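Local coordinates for T-lymphoma invasion and metastasis-inducing protein 1 (Homo sapiens, PDB 4K2P), which probably binds phosphoinositides and partner proteins such as Par-3 through its PH-CC-Ex domain in signalling linked to tight junctions, at residues A115-C120 with F195-A200; F49-E52 with G58-H61. The protein carries 5 engineered substitutions. All blocks are in the same frame, centred on the assembly; numbering follows the deposited sequence.

Interaction 1 (A115-C120 with F195-A200)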
# COMPACT_ATOMS: atom_id res chain seq x y z
N ALA A 115 -13.26 -5.36 2.26
CA ALA A 115 -14.03 -4.13 2.41
C ALA A 115 -13.17 -2.90 2.12
O ALA A 115 -13.62 -1.97 1.45
CB ALA A 115 -14.63 -4.04 3.80
N ILE A 116 -11.94 -2.90 2.60
CA ILE A 116 -11.09 -1.73 2.43
C ILE A 116 -10.67 -1.59 0.97
O ILE A 116 -10.68 -0.49 0.43
CB ILE A 116 -9.86 -1.78 3.34
CG1 ILE A 116 -10.29 -1.69 4.80
CG2 ILE A 116 -8.91 -0.62 3.03
CD1 ILE A 116 -9.23 -2.09 5.80
N HIS A 117 -10.33 -2.70 0.33
CA HIS A 117 -9.91 -2.70 -1.06
C HIS A 117 -11.07 -2.32 -1.97
O HIS A 117 -10.89 -1.66 -2.98
CB HIS A 117 -9.36 -4.06 -1.47
CG HIS A 117 -7.95 -4.29 -1.02
ND1 HIS A 117 -7.33 -5.51 -1.08
CD2 HIS A 117 -7.05 -3.43 -0.49
CE1 HIS A 117 -6.10 -5.41 -0.61
NE2 HIS A 117 -5.91 -4.15 -0.25
N SER A 118 -12.28 -2.72 -1.58
CA SER A 118 -13.48 -2.37 -2.34
C SER A 118 -13.70 -0.88 -2.30
O SER A 118 -14.08 -0.27 -3.29
CB SER A 118 -14.70 -3.11 -1.79
OG SER A 118 -14.68 -4.47 -2.17
N ALA A 119 -13.50 -0.30 -1.12
CA ALA A 119 -13.64 1.13 -0.94
C ALA A 119 -12.61 1.86 -1.80
O ALA A 119 -12.92 2.88 -2.41
CB ALA A 119 -13.47 1.51 0.52
N CYS A 120 -11.39 1.35 -1.82
CA CYS A 120 -10.32 1.95 -2.61
C CYS A 120 -10.64 1.87 -4.09
O CYS A 120 -10.37 2.79 -4.86
CB CYS A 120 -8.98 1.28 -2.32
SG CYS A 120 -8.32 1.69 -0.70
N PHE A 195 -3.55 -2.37 -7.84
CA PHE A 195 -4.76 -2.49 -8.64
C PHE A 195 -5.17 -3.95 -8.73
O PHE A 195 -6.36 -4.25 -8.77
CB PHE A 195 -4.57 -1.90 -10.04
CG PHE A 195 -4.64 -0.40 -10.06
CD1 PHE A 195 -5.83 0.25 -9.80
CD2 PHE A 195 -3.52 0.37 -10.34
CE1 PHE A 195 -5.91 1.63 -9.82
CE2 PHE A 195 -3.60 1.75 -10.35
CZ PHE A 195 -4.79 2.38 -10.09
N ARG A 196 -4.20 -4.85 -8.72
CA ARG A 196 -4.52 -6.28 -8.74
C ARG A 196 -5.14 -6.72 -7.42
O ARG A 196 -5.92 -7.67 -7.37
CB ARG A 196 -3.27 -7.10 -9.05
CG ARG A 196 -2.94 -7.14 -10.52
CD ARG A 196 -1.67 -7.90 -10.80
NE ARG A 196 -1.42 -7.99 -12.23
CZ ARG A 196 -0.23 -8.14 -12.79
NH1 ARG A 196 0.87 -8.20 -12.04
NH2 ARG A 196 -0.13 -8.22 -14.11
N CYS A 197 -4.78 -6.03 -6.34
CA CYS A 197 -5.41 -6.30 -5.06
C CYS A 197 -6.87 -5.87 -5.10
O CYS A 197 -7.75 -6.59 -4.64
CB CYS A 197 -4.68 -5.57 -3.93
SG CYS A 197 -3.16 -6.36 -3.39
N TYR A 198 -7.11 -4.68 -5.66
CA TYR A 198 -8.47 -4.13 -5.74
C TYR A 198 -9.35 -5.02 -6.60
O TYR A 198 -10.49 -5.31 -6.26
CB TYR A 198 -8.45 -2.73 -6.34
CG TYR A 198 -7.70 -1.69 -5.55
CD1 TYR A 198 -7.19 -1.96 -4.28
CD2 TYR A 198 -7.51 -0.42 -6.07
CE1 TYR A 198 -6.51 -0.99 -3.57
CE2 TYR A 198 -6.85 0.54 -5.38
CZ TYR A 198 -6.34 0.26 -4.13
OH TYR A 198 -5.67 1.26 -3.46
N LEU A 199 -8.79 -5.45 -7.72
CA LEU A 199 -9.53 -6.26 -8.67
C LEU A 199 -9.87 -7.61 -8.05
O LEU A 199 -10.97 -8.12 -8.22
CB LEU A 199 -8.74 -6.45 -9.96
CG LEU A 199 -9.44 -7.26 -11.05
CD1 LEU A 199 -10.75 -6.59 -11.48
CD2 LEU A 199 -8.53 -7.44 -12.24
N ALA A 200 -8.90 -8.18 -7.34
CA ALA A 200 -9.09 -9.49 -6.73
C ALA A 200 -10.19 -9.42 -5.68
O ALA A 200 -11.00 -10.34 -5.53
CB ALA A 200 -7.79 -9.98 -6.11

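Interaction 2 (F49-E52 with G58-H61)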
# COMPACT_ATOMS: atom_id res chain seq x y z
N PHE A 49 -12.70 5.44 10.62
CA PHE A 49 -12.96 6.21 11.82
C PHE A 49 -12.77 5.32 13.05
O PHE A 49 -13.25 4.20 13.10
CB PHE A 49 -14.38 6.77 11.79
CG PHE A 49 -14.61 7.75 10.68
CD1 PHE A 49 -14.31 9.09 10.85
CD2 PHE A 49 -15.11 7.33 9.47
CE1 PHE A 49 -14.51 10.00 9.82
CE2 PHE A 49 -15.33 8.23 8.43
CZ PHE A 49 -15.02 9.57 8.61
N PHE A 50 -12.07 5.86 14.04
CA PHE A 50 -11.73 5.12 15.24
C PHE A 50 -12.46 5.71 16.43
O PHE A 50 -12.32 6.89 16.72
CB PHE A 50 -10.22 5.16 15.48
CG PHE A 50 -9.42 4.51 14.39
CD1 PHE A 50 -9.31 5.09 13.15
CD2 PHE A 50 -8.76 3.32 14.61
CE1 PHE A 50 -8.58 4.49 12.14
CE2 PHE A 50 -8.02 2.71 13.61
CZ PHE A 50 -7.93 3.30 12.38
N TYR A 51 -13.26 4.88 17.10
CA TYR A 51 -14.09 5.29 18.23
C TYR A 51 -13.65 4.56 19.50
O TYR A 51 -13.30 3.39 19.44
CB TYR A 51 -15.57 4.97 17.97
CG TYR A 51 -16.22 5.62 16.76
CD1 TYR A 51 -16.12 5.05 15.50
CD2 TYR A 51 -16.99 6.77 16.90
CE1 TYR A 51 -16.73 5.63 14.40
CE2 TYR A 51 -17.60 7.35 15.81
CZ TYR A 51 -17.48 6.78 14.56
OH TYR A 51 -18.09 7.36 13.48
N GLU A 52 -13.66 5.26 20.63
CA GLU A 52 -13.47 4.61 21.93
C GLU A 52 -14.79 4.38 22.62
O GLU A 52 -15.70 5.21 22.56
CB GLU A 52 -12.56 5.44 22.83
CG GLU A 52 -11.10 5.47 22.39
CD GLU A 52 -10.21 6.24 23.35
OE1 GLU A 52 -10.72 6.79 24.35
OE2 GLU A 52 -8.98 6.30 23.10
N GLY A 58 -23.51 2.11 23.36
CA GLY A 58 -23.00 1.65 22.09
C GLY A 58 -22.47 2.81 21.27
O GLY A 58 -22.55 3.97 21.67
N ILE A 59 -21.96 2.49 20.08
CA ILE A 59 -21.34 3.47 19.21
C ILE A 59 -22.20 3.55 17.95
O ILE A 59 -22.46 2.54 17.31
CB ILE A 59 -19.88 3.08 18.87
CG1 ILE A 59 -18.98 3.33 20.08
CG2 ILE A 59 -19.35 3.87 17.66
CD1 ILE A 59 -17.74 2.48 20.10
N ASP A 60 -22.69 4.74 17.63
CA ASP A 60 -23.64 4.91 16.54
C ASP A 60 -23.34 6.19 15.77
O ASP A 60 -22.26 6.76 15.91
CB ASP A 60 -25.08 4.89 17.07
CG ASP A 60 -25.34 5.95 18.12
OD1 ASP A 60 -24.64 6.98 18.15
OD2 ASP A 60 -26.27 5.75 18.94
N HIS A 61 -24.28 6.63 14.94
CA HIS A 61 -24.06 7.79 14.07
C HIS A 61 -23.79 9.09 14.84
O HIS A 61 -23.14 9.99 14.32
CB HIS A 61 -25.26 7.99 13.15

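Interaction 1 (A115-C120 with F195-A200)
Cys120 sets its CB over one face of the Tyr198 ring, 3.8 Å from the ring centroid and offset toward the rim, a CH-pi contact tightest at CZ, 3.4 Å from that same CB. With CG anti to the carbonyl carbon (chi1 -63°), the Tyr198 ring is carried in against Cys120. The Cys120 sulfur lies obliquely beside the ring. His117 crosses Tyr198 at about a right angle, the two rings inclined by 53° and meeting through His117 CD2 and Tyr198 CE1, 4.0 Å apart. The CE1 corner of the imidazole reaches Cys197, with His117 CE1 3.6 Å from Cys197 CB. Two short cysteines leave room for two rings. Polar partners fix those rings: His117 ND1 is hydrogen-bonded to Ser201 OG and NE2 to Val76 N, while Tyr198 OH bonds Ser74 O and Arg194 NH1. Histidine and tyrosine thus carry polar atoms to partners beyond the interface. Were Tyr198 cut back to an alanine, Ser74 O would probably lose its hydroxyl mate and a gap open beneath Cys120 CB. The axes of segments 115-120 and 195-200 pass 8.5 Å apart, crossing at -110°: steep helix-helix packing that joins the C-terminal helix of the PH fold to the CC-Ex region.

Interaction 2 (F49-E52 with G58-H61)
Tyr51 and Ile59 make the apolar part of this contact. The CG2 methyl of Ile59 rests over one face of the Tyr51 ring, 4.0 Å from the centroid and 22° off the ring normal, which makes it a CH-pi contact. It sits nearer the root of the ring than the hydroxyl end, with Ile59 CG2 3.7 Å from Tyr51 CG. With CG1 anti to the carbonyl carbon (chi1 -74°), the longer branch reaches across to the strand, where Ile59 CD1 comes 3.9 Å from Tyr51 CB. A beta-branched residue suits the place, since its two arms cover ring and CB together. Ile59 also touches Trp40. Between backbone and side chain there is just a loose touch, Glu52 O to Ile59 CD1 at 4.2 Å.

Polar bonds lie around the pair. Tyr51 is held by backbone pairing with Trp40 of strand 37-44, whereas the loop is shaped locally by Asp60, whose OD1 accepts from Asn62 N and whose N is bonded to Ser63 OG. With 149 Å² buried and dispersion plus CH-pi attraction as its chemistry, the contact rests the loop on the strand without the directional restraint of hydrogen bonds between the two segments.

How the interactions relate
Interaction 2 comes first along the chain and closes before interaction 1 opens, so the two are in series. Their centres are 24 Å apart and their nearest atoms about 9 Å, without touching. Both draw on the PH domain: interaction 2 joins the end of strand 47-51 to the loop leading toward strand 67-70, at the surface, while interaction 1 uses helix 106-128, which follows the last strand of the sheet, and pairs it with helix 168-203. Interaction 2 is thus local, whereas interaction 1 is buried and spans 74 intervening residues, mostly helical. The PH fold thus carries a surface loop packed on its own strand and, separately, a buried junction with the CC-Ex helix.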